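Long-range contacts in MDM10 isoform 1 (Saccharomyces cerevisiae, PDB 7BTX), which helps tether the endoplasmic reticulum to mitochondria as part of the ERMES complex and takes part in late assembly of the TOM complex: residues T261-T266 with S280-K285; G287-F292 with F313-H318; S249-Y254 with T266-W271; N306-C311 with S419-D424; V415-T420 with K428-G433. All blocks are in the same frame, centred on the assembly; numbering follows the deposited sequence.

Contact 1: T261-T266 with S280-K285; sequences TGRPLT and STYSAK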
# COMPACT_ATOMS: atom_id res chain seq x y z
N THR D 261 30.55 25.84 -37.40
CA THR D 261 30.24 26.57 -36.18
C THR D 261 31.24 26.22 -35.08
O THR D 261 31.34 26.92 -34.06
CB THR D 261 28.80 26.26 -35.76
OG1 THR D 261 27.95 26.34 -36.91
CG2 THR D 261 28.26 27.28 -34.75
N GLY D 262 32.04 25.18 -35.31
CA GLY D 262 32.93 24.61 -34.32
C GLY D 262 32.29 23.35 -33.80
O GLY D 262 31.48 23.41 -32.86
N ARG D 263 32.66 22.21 -34.38
CA ARG D 263 31.90 20.98 -34.20
C ARG D 263 32.65 19.77 -34.73
O ARG D 263 33.29 19.83 -35.78
CB ARG D 263 30.54 21.09 -34.91
CG ARG D 263 30.60 21.58 -36.35
CD ARG D 263 29.27 22.15 -36.81
NE ARG D 263 28.51 21.19 -37.60
CZ ARG D 263 27.33 21.43 -38.14
NH1 ARG D 263 26.71 20.50 -38.85
NH2 ARG D 263 26.75 22.62 -37.98
N PRO D 264 32.62 18.66 -34.01
CA PRO D 264 32.91 17.37 -34.63
C PRO D 264 31.68 16.79 -35.29
O PRO D 264 30.62 17.42 -35.32
CB PRO D 264 33.38 16.52 -33.46
CG PRO D 264 32.71 17.11 -32.28
CD PRO D 264 32.69 18.59 -32.54
N LEU D 265 31.81 15.59 -35.85
CA LEU D 265 30.68 14.86 -36.41
C LEU D 265 30.82 13.39 -36.03
O LEU D 265 31.93 12.93 -35.75
CB LEU D 265 30.62 15.00 -37.93
CG LEU D 265 30.16 16.32 -38.56
CD1 LEU D 265 31.32 17.27 -38.76
CD2 LEU D 265 29.50 16.04 -39.89
N THR D 266 29.72 12.65 -35.99
CA THR D 266 29.80 11.23 -35.68
C THR D 266 28.77 10.45 -36.47
O THR D 266 27.61 10.35 -36.07
CB THR D 266 29.61 10.98 -34.18
OG1 THR D 266 30.50 11.81 -33.42
CG2 THR D 266 29.90 9.53 -33.84
N SER D 280 21.29 3.81 -38.26
CA SER D 280 22.17 4.83 -38.80
C SER D 280 21.99 6.09 -37.99
O SER D 280 20.86 6.47 -37.68
CB SER D 280 21.87 5.09 -40.28
OG SER D 280 22.70 6.11 -40.78
N THR D 281 23.08 6.77 -37.66
CA THR D 281 23.03 7.88 -36.73
C THR D 281 23.96 8.99 -37.20
O THR D 281 25.15 8.75 -37.41
CB THR D 281 23.44 7.44 -35.32
OG1 THR D 281 22.41 6.61 -34.76
CG2 THR D 281 23.66 8.63 -34.42
N TYR D 282 23.41 10.18 -37.38
CA TYR D 282 24.20 11.38 -37.55
C TYR D 282 24.21 12.14 -36.23
O TYR D 282 23.21 12.14 -35.51
CB TYR D 282 23.62 12.25 -38.67
CG TYR D 282 24.30 13.57 -38.87
CD1 TYR D 282 23.76 14.74 -38.36
CD2 TYR D 282 25.48 13.66 -39.59
CE1 TYR D 282 24.38 15.96 -38.55
CE2 TYR D 282 26.10 14.87 -39.78
CZ TYR D 282 25.55 16.01 -39.26
OH TYR D 282 26.17 17.22 -39.45
N SER D 283 25.33 12.77 -35.90
CA SER D 283 25.47 13.43 -34.61
C SER D 283 26.44 14.59 -34.72
O SER D 283 27.65 14.40 -34.66
CB SER D 283 25.95 12.44 -33.55
OG SER D 283 26.19 13.12 -32.33
N ALA D 284 25.91 15.80 -34.86
CA ALA D 284 26.74 16.98 -35.01
C ALA D 284 26.89 17.68 -33.66
O ALA D 284 26.44 17.19 -32.63
CB ALA D 284 26.15 17.90 -36.06
N LYS D 285 27.55 18.83 -33.68
CA LYS D 285 27.73 19.64 -32.48
C LYS D 285 27.49 21.11 -32.81
O LYS D 285 28.33 21.97 -32.55
CB LYS D 285 29.12 19.42 -31.87
CG LYS D 285 29.15 19.64 -30.37
CD LYS D 285 30.54 19.96 -29.86
CE LYS D 285 30.48 20.62 -28.49
NZ LYS D 285 29.85 21.97 -28.57
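Leu265 and Thr266 run antiparallel to Ser283 and Ala284, and the axes of the short strands 263-266 and 280-284 approach to 4.8 Å with N-to-C directions at 172°. The ladder is slack: Thr266 N gives a weak hydrogen bond to Ser283 O at 3.0 Å, and Leu265 CA sends a CA-H...O contact to the same carbonyl. The side chains centre on Tyr282. Its CG stands anti to the backbone N (chi1 176°), and the phenol end meets Leu265 and Arg263. Leu265 CD2 lies 3.6 Å from Tyr282 CE2, the two side chains slanting across each other. Arg263 arrives at about a right angle to the tyrosine and bends at chi3; its NH1 gives Tyr282 OH a weak hydrogen bond of 3.4 Å, the hydroxyl lying near the guanidinium plane. A phenylalanine in place of Tyr282 would probably leave Arg263 NH1 without this acceptor and its guanidinium freer to turn. Beside Arg263, Pro264 CD packs on Lys285 CD at 3.7 Å, while the lysine NZ hydrogen-bonds Gly287 O. The pair forms a beta hairpin: strand 245-258 flanks Pro264 and Thr266, strand 292-297 borders Thr281, and helix 30-33 touches Thr281 and Ser283.

Contact 2: G287-F292 with F313-H318; sequences GTNSTF and FWQKKH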
# COMPACT_ATOMS: atom_id res chain seq x y z
N GLY D 287 27.11 24.25 -32.55
CA GLY D 287 27.15 25.35 -31.60
C GLY D 287 28.21 25.07 -30.55
O GLY D 287 28.70 23.96 -30.40
N THR D 288 28.56 26.13 -29.83
CA THR D 288 29.55 26.00 -28.77
C THR D 288 29.00 25.28 -27.54
O THR D 288 29.77 24.75 -26.73
CB THR D 288 30.10 27.38 -28.38
OG1 THR D 288 31.11 27.23 -27.38
CG2 THR D 288 28.99 28.29 -27.87
N ASN D 289 27.68 25.23 -27.39
CA ASN D 289 27.03 24.48 -26.33
C ASN D 289 25.93 23.56 -26.84
O ASN D 289 25.71 22.49 -26.27
CB ASN D 289 26.45 25.44 -25.28
CG ASN D 289 25.76 26.63 -25.89
OD1 ASN D 289 25.59 26.70 -27.11
ND2 ASN D 289 25.37 27.58 -25.06
N SER D 290 25.23 23.94 -27.91
CA SER D 290 24.17 23.11 -28.46
C SER D 290 24.76 21.91 -29.20
O SER D 290 25.88 21.96 -29.70
CB SER D 290 23.31 23.93 -29.42
OG SER D 290 22.32 23.13 -30.03
N THR D 291 24.00 20.82 -29.25
CA THR D 291 24.37 19.57 -29.89
C THR D 291 23.16 19.10 -30.70
O THR D 291 22.08 19.70 -30.60
CB THR D 291 24.84 18.60 -28.80
OG1 THR D 291 25.69 19.29 -27.89
CG2 THR D 291 25.70 17.47 -29.37
N PHE D 292 23.33 18.06 -31.52
CA PHE D 292 22.26 17.57 -32.38
C PHE D 292 22.49 16.10 -32.74
O PHE D 292 23.64 15.66 -32.83
CB PHE D 292 22.18 18.43 -33.64
CG PHE D 292 21.16 17.96 -34.63
CD1 PHE D 292 19.81 18.04 -34.34
CD2 PHE D 292 21.55 17.44 -35.85
CE1 PHE D 292 18.87 17.61 -35.25
CE2 PHE D 292 20.61 17.00 -36.76
CZ PHE D 292 19.27 17.09 -36.46
N PHE D 313 20.61 21.40 -25.39
CA PHE D 313 21.17 22.72 -25.26
C PHE D 313 21.73 22.89 -23.85
O PHE D 313 21.16 22.39 -22.88
CB PHE D 313 20.10 23.77 -25.56
CG PHE D 313 20.58 25.19 -25.49
CD1 PHE D 313 21.69 25.60 -26.19
CD2 PHE D 313 19.88 26.12 -24.74
CE1 PHE D 313 22.12 26.91 -26.13
CE2 PHE D 313 20.30 27.43 -24.67
CZ PHE D 313 21.42 27.83 -25.37
N TRP D 314 22.85 23.59 -23.75
CA TRP D 314 23.47 23.83 -22.45
C TRP D 314 23.39 25.32 -22.12
O TRP D 314 23.03 26.14 -22.98
CB TRP D 314 24.91 23.31 -22.46
CG TRP D 314 25.02 21.85 -22.23
CD1 TRP D 314 24.79 20.86 -23.13
CD2 TRP D 314 25.41 21.20 -21.01
NE1 TRP D 314 25.00 19.63 -22.55
CE2 TRP D 314 25.39 19.82 -21.25
CE3 TRP D 314 25.78 21.66 -19.74
CZ2 TRP D 314 25.71 18.88 -20.27
CZ3 TRP D 314 26.10 20.73 -18.77
CH2 TRP D 314 26.07 19.36 -19.04
N GLN D 315 23.74 25.66 -20.89
CA GLN D 315 23.88 27.03 -20.42
C GLN D 315 24.65 27.00 -19.11
O GLN D 315 24.73 25.95 -18.46
CB GLN D 315 22.51 27.71 -20.25
CG GLN D 315 22.51 29.24 -20.17
CD GLN D 315 22.71 29.93 -21.52
OE1 GLN D 315 23.75 29.79 -22.16
NE2 GLN D 315 21.70 30.69 -21.94
N LYS D 316 25.25 28.12 -18.72
CA LYS D 316 26.01 28.20 -17.48
C LYS D 316 25.84 29.62 -16.95
O LYS D 316 25.42 30.53 -17.68
CB LYS D 316 27.47 27.80 -17.74
CG LYS D 316 28.22 27.33 -16.52
CD LYS D 316 29.53 26.68 -16.91
CE LYS D 316 30.33 26.33 -15.68
NZ LYS D 316 30.78 27.56 -14.98
N LYS D 317 26.15 29.84 -15.68
CA LYS D 317 25.71 31.06 -15.03
C LYS D 317 26.73 31.43 -13.96
O LYS D 317 27.63 30.65 -13.64
CB LYS D 317 24.28 30.87 -14.47
CG LYS D 317 23.46 32.13 -14.15
CD LYS D 317 22.06 31.77 -13.71
CE LYS D 317 21.21 33.01 -13.45
NZ LYS D 317 21.66 33.76 -12.25
N HIS D 318 26.57 32.63 -13.41
CA HIS D 318 27.49 33.22 -12.45
C HIS D 318 26.63 33.89 -11.38
O HIS D 318 25.47 33.53 -11.18
CB HIS D 318 28.45 34.20 -13.13
CG HIS D 318 29.67 33.55 -13.71
ND1 HIS D 318 30.39 32.58 -13.04
CD2 HIS D 318 30.30 33.74 -14.89
CE1 HIS D 318 31.41 32.20 -13.79
NE2 HIS D 318 31.38 32.88 -14.92
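Asn289 makes most of this surface contact, in which the loop between strands 280-284 and 292-297 leans on the start of the weakly bonded strand 313-316, a packing of loop on neighbouring strand consistent with the wall of a mitochondrial beta-barrel. The backbones come nearest at Ser290 and Phe313, CA to CA 4.4 Å, and packing of side chains makes up much of the contact. The Asn289 side chain lies beside that of Phe313, pointing the same way, with amide and ring planes 71° apart. Its CG sits between the backbone N and the carbonyl carbon (chi1 43°), near Phe313 CE1, and Asn289 ND2 lies obliquely 3.5 Å from the same CE1. This ND2 is 3.4 Å from Trp314 O. Asn289 OD1 accepts a weak hydrogen bond of 2.9 Å from Ser290 N, which would help to limit rotation of the amide. Ser290 CB approaches the edge of the Phe313 ring, 4.0 Å from CD1. Trp314 CB lies 3.9 Å from Asn289 CB, and its indole NE1 is hydrogen-bonded to Glu312. Strand 413-420 borders strand 313-316, with Phe313 joined to Trp416 through the backbone and Trp314 packed on Thr413 and Val415; Thr291 of the loop touches Leu34.

Contact 3: S249-Y254 with T266-W271; sequences STTLRY and TLTLSW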
# COMPACT_ATOMS: atom_id res chain seq x y z
N SER D 249 26.38 -8.19 -33.84
CA SER D 249 26.21 -6.79 -34.21
C SER D 249 27.46 -6.38 -34.98
O SER D 249 28.45 -7.11 -35.02
CB SER D 249 26.00 -5.89 -32.99
OG SER D 249 25.88 -4.54 -33.39
N THR D 250 27.39 -5.21 -35.60
CA THR D 250 28.51 -4.62 -36.32
C THR D 250 28.27 -3.13 -36.42
O THR D 250 27.21 -2.71 -36.91
CB THR D 250 28.67 -5.22 -37.72
OG1 THR D 250 28.96 -6.62 -37.63
CG2 THR D 250 29.80 -4.54 -38.46
N THR D 251 29.20 -2.31 -35.97
CA THR D 251 28.99 -0.88 -35.93
C THR D 251 30.19 -0.17 -36.54
O THR D 251 31.31 -0.69 -36.53
CB THR D 251 28.70 -0.46 -34.48
OG1 THR D 251 27.82 -1.41 -33.88
CG2 THR D 251 28.03 0.89 -34.42
N LEU D 252 29.97 1.01 -37.12
CA LEU D 252 30.97 1.65 -37.97
C LEU D 252 31.09 3.15 -37.69
O LEU D 252 30.90 3.95 -38.61
CB LEU D 252 30.62 1.38 -39.44
CG LEU D 252 31.66 1.51 -40.56
CD1 LEU D 252 32.98 0.93 -40.14
CD2 LEU D 252 31.16 0.84 -41.81
N ARG D 253 31.32 3.55 -36.44
CA ARG D 253 31.38 4.98 -36.12
C ARG D 253 32.56 5.66 -36.81
O ARG D 253 33.54 5.02 -37.20
CB ARG D 253 31.47 5.22 -34.62
CG ARG D 253 32.78 4.84 -34.00
CD ARG D 253 32.83 5.17 -32.52
NE ARG D 253 32.83 6.61 -32.26
CZ ARG D 253 33.92 7.36 -32.24
NH1 ARG D 253 35.11 6.81 -32.46
NH2 ARG D 253 33.83 8.66 -32.01
N TYR D 254 32.45 6.97 -36.98
CA TYR D 254 33.41 7.74 -37.77
C TYR D 254 33.43 9.17 -37.24
O TYR D 254 32.59 9.99 -37.61
CB TYR D 254 33.05 7.69 -39.25
CG TYR D 254 33.84 8.62 -40.13
CD1 TYR D 254 35.22 8.52 -40.23
CD2 TYR D 254 33.19 9.58 -40.90
CE1 TYR D 254 35.93 9.37 -41.06
CE2 TYR D 254 33.90 10.43 -41.73
CZ TYR D 254 35.27 10.32 -41.80
OH TYR D 254 35.98 11.16 -42.62
N THR D 266 29.72 12.65 -35.99
CA THR D 266 29.80 11.23 -35.68
C THR D 266 28.77 10.45 -36.47
O THR D 266 27.61 10.35 -36.07
CB THR D 266 29.61 10.98 -34.18
OG1 THR D 266 30.50 11.81 -33.42
CG2 THR D 266 29.90 9.53 -33.84
N LEU D 267 29.17 9.91 -37.61
CA LEU D 267 28.28 9.06 -38.38
C LEU D 267 28.48 7.61 -37.97
O LEU D 267 29.60 7.13 -37.84
CB LEU D 267 28.55 9.22 -39.88
CG LEU D 267 28.03 10.48 -40.58
CD1 LEU D 267 29.00 11.65 -40.46
CD2 LEU D 267 27.74 10.19 -42.04
N THR D 268 27.37 6.90 -37.74
CA THR D 268 27.42 5.61 -37.06
C THR D 268 26.49 4.60 -37.75
O THR D 268 25.31 4.49 -37.44
CB THR D 268 27.05 5.76 -35.59
OG1 THR D 268 27.81 6.84 -35.02
CG2 THR D 268 27.37 4.50 -34.83
N LEU D 269 27.05 3.83 -38.67
CA LEU D 269 26.30 2.75 -39.32
C LEU D 269 26.29 1.50 -38.46
O LEU D 269 27.33 0.88 -38.26
CB LEU D 269 26.92 2.41 -40.68
CG LEU D 269 26.55 3.14 -41.97
CD1 LEU D 269 25.07 2.95 -42.28
CD2 LEU D 269 26.93 4.62 -41.95
N SER D 270 25.13 1.11 -37.95
CA SER D 270 25.03 -0.12 -37.19
C SER D 270 24.46 -1.23 -38.06
O SER D 270 24.12 -1.03 -39.22
CB SER D 270 24.19 0.09 -35.93
OG SER D 270 23.67 -1.14 -35.47
N TRP D 271 24.34 -2.42 -37.47
CA TRP D 271 23.84 -3.60 -38.16
C TRP D 271 23.47 -4.64 -37.11
O TRP D 271 23.90 -4.55 -35.96
CB TRP D 271 24.87 -4.18 -39.14
CG TRP D 271 24.29 -5.06 -40.20
CD1 TRP D 271 23.00 -5.08 -40.64
CD2 TRP D 271 24.99 -6.04 -40.97
NE1 TRP D 271 22.85 -6.02 -41.62
CE2 TRP D 271 24.06 -6.62 -41.85
CE3 TRP D 271 26.31 -6.49 -41.00
CZ2 TRP D 271 24.40 -7.63 -42.74
CZ3 TRP D 271 26.65 -7.49 -41.89
CH2 TRP D 271 25.70 -8.05 -42.75
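Thr251 and Thr268 pack closely where strand 245-258 runs beside strand 263-269: their CG2 methyls meet at 3.7 Å. In both, OG1 lies beside the backbone N (chi1 -42° in Thr251), which leaves CG2 anti to it. The Thr268 methyl also comes near Arg253 CB, and all three side chains have neighbours in the loop that carries Ile27 and Thr28. Thr251 OG1 and Ser249 OG are each hydrogen-bonded to Tyr24 OH, which ties this face to the N-terminal part of the chain. The segments form an antiparallel beta hairpin, one of the meander of strands in this member of the mitochondrial beta-barrel clan, with segment axes 4.5 Å apart at an angle of 164°. Its ladder is weak: Leu252 N bonds to Leu269 O at 2.9 Å with an N-H...O angle of 118°, and Leu267 N to Tyr254 O at 3.4 Å. CA-H...O contacts supplement them, among them Arg253 CA to Leu267 O at 3.3 Å. The face of Leu252, Tyr254, Leu267 and Leu269 is looser and more open to solvent. Here Leu252 CB and Leu269 CB meet at 4.0 Å, and Leu267 and Leu269 are exposed. At the far end Thr250 CB lies 4.2 Å from Trp271 CB and near the plane of the exposed indole, at its edge.

Contact 4: N306-C311 with S419-D424; sequences NLSFGC and STSLRD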
# COMPACT_ATOMS: atom_id res chain seq x y z
N ASN D 306 12.11 4.75 -39.33
CA ASN D 306 11.93 5.58 -38.15
C ASN D 306 12.91 6.75 -38.26
O ASN D 306 13.94 6.62 -38.92
CB ASN D 306 12.18 4.79 -36.86
CG ASN D 306 11.57 5.45 -35.64
OD1 ASN D 306 11.32 6.65 -35.63
ND2 ASN D 306 11.34 4.66 -34.60
N LEU D 307 12.60 7.88 -37.65
CA LEU D 307 13.53 9.00 -37.76
C LEU D 307 13.47 9.80 -36.45
O LEU D 307 12.65 10.70 -36.26
CB LEU D 307 13.22 9.89 -38.96
CG LEU D 307 14.18 11.06 -39.21
CD1 LEU D 307 15.51 10.56 -39.71
CD2 LEU D 307 13.58 12.03 -40.20
N SER D 308 14.37 9.46 -35.54
CA SER D 308 14.42 10.16 -34.27
C SER D 308 15.19 11.47 -34.42
O SER D 308 15.81 11.74 -35.44
CB SER D 308 15.05 9.27 -33.20
OG SER D 308 14.27 8.11 -33.00
N PHE D 309 15.14 12.29 -33.38
CA PHE D 309 15.86 13.55 -33.36
C PHE D 309 16.28 13.81 -31.92
O PHE D 309 15.78 13.17 -30.99
CB PHE D 309 15.00 14.69 -33.93
CG PHE D 309 15.08 14.82 -35.41
CD1 PHE D 309 16.18 15.42 -36.01
CD2 PHE D 309 14.06 14.35 -36.22
CE1 PHE D 309 16.25 15.54 -37.38
CE2 PHE D 309 14.13 14.47 -37.59
CZ PHE D 309 15.23 15.06 -38.17
N GLY D 310 17.17 14.77 -31.71
CA GLY D 310 17.62 15.11 -30.38
C GLY D 310 18.50 16.34 -30.42
O GLY D 310 19.44 16.39 -31.21
N CYS D 311 18.20 17.33 -29.60
CA CYS D 311 18.73 18.68 -29.80
C CYS D 311 19.10 19.32 -28.47
O CYS D 311 18.54 20.35 -28.09
CB CYS D 311 17.71 19.53 -30.56
SG CYS D 311 18.32 21.12 -31.16
N SER D 419 13.73 15.43 -27.71
CA SER D 419 13.92 14.24 -28.53
C SER D 419 12.64 13.81 -29.23
O SER D 419 11.77 13.18 -28.63
CB SER D 419 14.44 13.06 -27.71
OG SER D 419 13.44 12.55 -26.86
N THR D 420 12.53 14.11 -30.52
CA THR D 420 11.33 13.80 -31.28
C THR D 420 11.44 12.42 -31.92
O THR D 420 12.45 12.10 -32.54
CB THR D 420 11.12 14.85 -32.37
OG1 THR D 420 11.14 16.15 -31.77
CG2 THR D 420 9.79 14.65 -33.07
N SER D 421 10.41 11.60 -31.77
CA SER D 421 10.30 10.37 -32.54
C SER D 421 9.22 10.53 -33.60
O SER D 421 8.44 11.48 -33.54
CB SER D 421 9.99 9.18 -31.63
OG SER D 421 9.85 7.99 -32.38
N LEU D 422 9.17 9.63 -34.58
CA LEU D 422 8.18 9.76 -35.64
C LEU D 422 7.33 8.51 -35.79
O LEU D 422 6.17 8.59 -36.20
CB LEU D 422 8.84 10.10 -36.97
CG LEU D 422 8.85 11.57 -37.39
CD1 LEU D 422 9.79 12.41 -36.54
CD2 LEU D 422 9.21 11.69 -38.86
N ARG D 423 7.90 7.34 -35.49
CA ARG D 423 7.10 6.12 -35.49
C ARG D 423 6.13 6.12 -34.32
O ARG D 423 4.96 5.74 -34.48
CB ARG D 423 8.02 4.90 -35.45
CG ARG D 423 7.32 3.57 -35.19
CD ARG D 423 6.33 3.22 -36.29
NE ARG D 423 6.97 3.04 -37.59
CZ ARG D 423 6.32 3.05 -38.75
NH1 ARG D 423 5.01 3.23 -38.78
NH2 ARG D 423 6.99 2.88 -39.89
N ASP D 424 6.58 6.56 -33.15
CA ASP D 424 5.72 6.68 -31.99
C ASP D 424 5.08 8.06 -31.88
O ASP D 424 4.13 8.21 -31.11
CB ASP D 424 6.51 6.37 -30.72
CG ASP D 424 6.97 4.93 -30.66
OD1 ASP D 424 6.17 4.06 -30.26
OD2 ASP D 424 8.14 4.66 -31.02
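Asn306 meets Arg423 at one end of this contact. Asn306 CG is anti to the backbone N (chi1 -160°), and the amide meets CB of Arg423: Asn306 ND2 is 3.4 Å from Arg423 CB. The amide oxygen receives two weak hydrogen bonds, from Arg423 N at 3.5 Å and, within its own segment, from Leu307 N at 2.7 Å; together these would restrain the flip of the amide. The Arg423 side chain crosses that of Asn306 at a slant, with amide and guanidinium planes 73° apart. It bends at chi2 and chi3, and its NE forms a salt bridge with Glu304. Leu422 turns toward the other segment and sets CD1 against Leu307 O at 3.3 Å, while its CD2 branch lies 4.4 Å from Leu307 CB. In the middle Phe309 N gives Thr420 O a weak hydrogen bond of 2.8 Å. Phe309 CB is 4.2 Å from Thr420 CB. Phe309 CG lies beside its backbone N, and the side chain packs on Ala294 of strand 292-297. Gly310 is close to Ser419, CA to CA 4.2 Å. The touching parts run in nearly opposite directions (172°) and link residues distant in sequence as laterally adjacent antiparallel segments, an arrangement consistent with the wall of a mitochondrial beta-barrel.

Contact 5: V415-T420 with K428-G433; sequences VWKLST and KLLWEG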
# COMPACT_ATOMS: atom_id res chain seq x y z
N VAL D 415 20.40 22.44 -18.56
CA VAL D 415 20.45 21.55 -19.72
C VAL D 415 19.02 21.34 -20.20
O VAL D 415 18.20 20.79 -19.46
CB VAL D 415 21.10 20.20 -19.40
CG1 VAL D 415 21.05 19.31 -20.61
CG2 VAL D 415 22.52 20.36 -18.95
N TRP D 416 18.74 21.74 -21.43
CA TRP D 416 17.46 21.47 -22.07
C TRP D 416 17.64 20.36 -23.08
O TRP D 416 18.61 20.35 -23.83
CB TRP D 416 16.92 22.71 -22.77
CG TRP D 416 16.72 23.87 -21.87
CD1 TRP D 416 17.67 24.75 -21.45
CD2 TRP D 416 15.49 24.28 -21.29
NE1 TRP D 416 17.10 25.68 -20.62
CE2 TRP D 416 15.76 25.42 -20.51
CE3 TRP D 416 14.18 23.80 -21.34
CZ2 TRP D 416 14.78 26.09 -19.79
CZ3 TRP D 416 13.21 24.46 -20.63
CH2 TRP D 416 13.51 25.59 -19.86
N LYS D 417 16.71 19.40 -23.11
CA LYS D 417 16.90 18.21 -23.93
C LYS D 417 15.59 17.85 -24.62
O LYS D 417 14.64 17.42 -23.97
CB LYS D 417 17.41 17.04 -23.09
CG LYS D 417 18.87 17.12 -22.69
CD LYS D 417 19.18 16.15 -21.58
CE LYS D 417 19.33 14.74 -22.11
NZ LYS D 417 20.62 14.56 -22.83
N LEU D 418 15.55 18.01 -25.94
CA LEU D 418 14.42 17.55 -26.72
C LEU D 418 14.76 16.23 -27.42
O LEU D 418 15.92 15.93 -27.69
CB LEU D 418 14.01 18.59 -27.76
CG LEU D 418 13.18 19.81 -27.36
CD1 LEU D 418 14.01 20.88 -26.66
CD2 LEU D 418 12.49 20.38 -28.58
N SER D 419 13.73 15.43 -27.71
CA SER D 419 13.92 14.24 -28.53
C SER D 419 12.64 13.81 -29.23
O SER D 419 11.77 13.18 -28.63
CB SER D 419 14.44 13.06 -27.71
OG SER D 419 13.44 12.55 -26.86
N THR D 420 12.53 14.11 -30.52
CA THR D 420 11.33 13.80 -31.28
C THR D 420 11.44 12.42 -31.92
O THR D 420 12.45 12.10 -32.54
CB THR D 420 11.12 14.85 -32.37
OG1 THR D 420 11.14 16.15 -31.77
CG2 THR D 420 9.79 14.65 -33.07
N LYS D 428 9.70 14.28 -26.28
CA LYS D 428 10.15 14.37 -24.90
C LYS D 428 10.91 15.66 -24.68
O LYS D 428 11.77 16.03 -25.48
CB LYS D 428 11.03 13.18 -24.55
CG LYS D 428 10.32 11.85 -24.59
CD LYS D 428 11.23 10.75 -25.07
CE LYS D 428 12.36 10.50 -24.10
NZ LYS D 428 13.24 9.40 -24.57
N LEU D 429 10.59 16.36 -23.60
CA LEU D 429 11.34 17.52 -23.17
C LEU D 429 11.87 17.27 -21.78
O LEU D 429 11.24 16.56 -20.99
CB LEU D 429 10.48 18.79 -23.18
CG LEU D 429 9.86 19.24 -24.49
CD1 LEU D 429 8.41 18.81 -24.58
CD2 LEU D 429 9.97 20.75 -24.61
N LEU D 430 13.02 17.84 -21.47
CA LEU D 430 13.63 17.63 -20.17
C LEU D 430 14.53 18.80 -19.83
O LEU D 430 15.40 19.16 -20.63
CB LEU D 430 14.44 16.33 -20.14
CG LEU D 430 15.05 15.92 -18.80
CD1 LEU D 430 14.00 15.35 -17.88
CD2 LEU D 430 16.17 14.94 -19.00
N TRP D 431 14.32 19.39 -18.67
CA TRP D 431 15.21 20.40 -18.13
C TRP D 431 15.93 19.82 -16.92
O TRP D 431 15.34 19.05 -16.16
CB TRP D 431 14.46 21.67 -17.75
CG TRP D 431 15.32 22.69 -17.13
CD1 TRP D 431 16.24 23.47 -17.76
CD2 TRP D 431 15.37 23.06 -15.75
NE1 TRP D 431 16.86 24.30 -16.86
CE2 TRP D 431 16.34 24.06 -15.62
CE3 TRP D 431 14.69 22.63 -14.61
CZ2 TRP D 431 16.64 24.64 -14.39
CZ3 TRP D 431 14.99 23.20 -13.40
CH2 TRP D 431 15.95 24.20 -13.30
N GLU D 432 17.21 20.15 -16.77
CA GLU D 432 17.98 19.75 -15.60
C GLU D 432 18.79 20.93 -15.11
O GLU D 432 19.53 21.54 -15.88
CB GLU D 432 18.92 18.59 -15.92
CG GLU D 432 18.23 17.25 -16.03
CD GLU D 432 19.08 16.13 -15.49
OE1 GLU D 432 20.19 16.41 -14.99
OE2 GLU D 432 18.63 14.96 -15.54
N GLY D 433 18.65 21.26 -13.83
CA GLY D 433 19.37 22.38 -13.28
C GLY D 433 20.23 22.00 -12.10
O GLY D 433 19.72 21.58 -11.06
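Trp431 sets its CD1 over one face of the Trp416 indole, 3.4 Å above the plane and over the centre of the ring system. The Trp416 six-membered ring and the Trp431 five-membered ring have centroids 4.5 Å apart and planes at 49°, an oblique pairing. One face of Trp431 carries Gly433 N, offset toward the rim. The two indoles come from different rotamers: Trp431 CG is anti to the backbone N (chi1 177°), whereas Trp416 CG lies beside it. An alanine in place of Trp431 would probably open a gap over the Trp416 face and leave that indole freer to turn. On the same face of the hairpin, Leu418 CG lies 4.3 Å from Leu429 CD2. The opposite face holds Val415, Lys417, Ser419, Lys428, Leu430 and Glu432. There Lys417 and Leu430 lie side by side, CD to CD2 4.1 Å, and the Lys428 chain folds over Ser419, its CD 3.4 Å from Ser419 OG. Both amines find partners beyond the hairpin: Lys417 NZ at Thr33 O and in a salt bridge with Glu312, Lys428 NZ at the carbonyls of Leu35 and Phe37, with a cation-pi contact to the Phe37 ring. The antiparallel ladder includes paired bonds between Val415 and Glu432, with Val415 N to Glu432 O at 3.0 Å, and Lys417 N to Leu430 O at 2.8 Å. The chemistry thus sets an aromatic and aliphatic face against a mixed one of lysines, Glu432, Ser419, Val415 and Leu430, the lysine charges probably stabilised by Glu312 and by carbonyls and the Phe37 ring of the N-terminal part.

In the fold
Contacts 1 and 5 are partly buried, whereas contacts 2, 3 and 4 lie at the surface. Contacts 1 and 3 share strand 263-269 and Thr266, flanking it with strands 280-284 and 245-258; both rely on weak backbone bonds. Contacts 4 and 5 share Ser419 and Thr420 of strand 413-420: contact 5 pairs it with its hairpin partner through a firmer ladder, contact 4 with a segment far earlier in sequence. Contact 5 adds an aromatic pair and lysines bonded elsewhere; contacts 2 and 4 use asparagine amides. Contact 2, mostly loop packing, touches contacts 1, 4 and 5; Phe292 meets Phe309, and Phe313 N probably bonds to Trp416 O. Contacts 3 and 5, centres about 25 Å apart, do not touch.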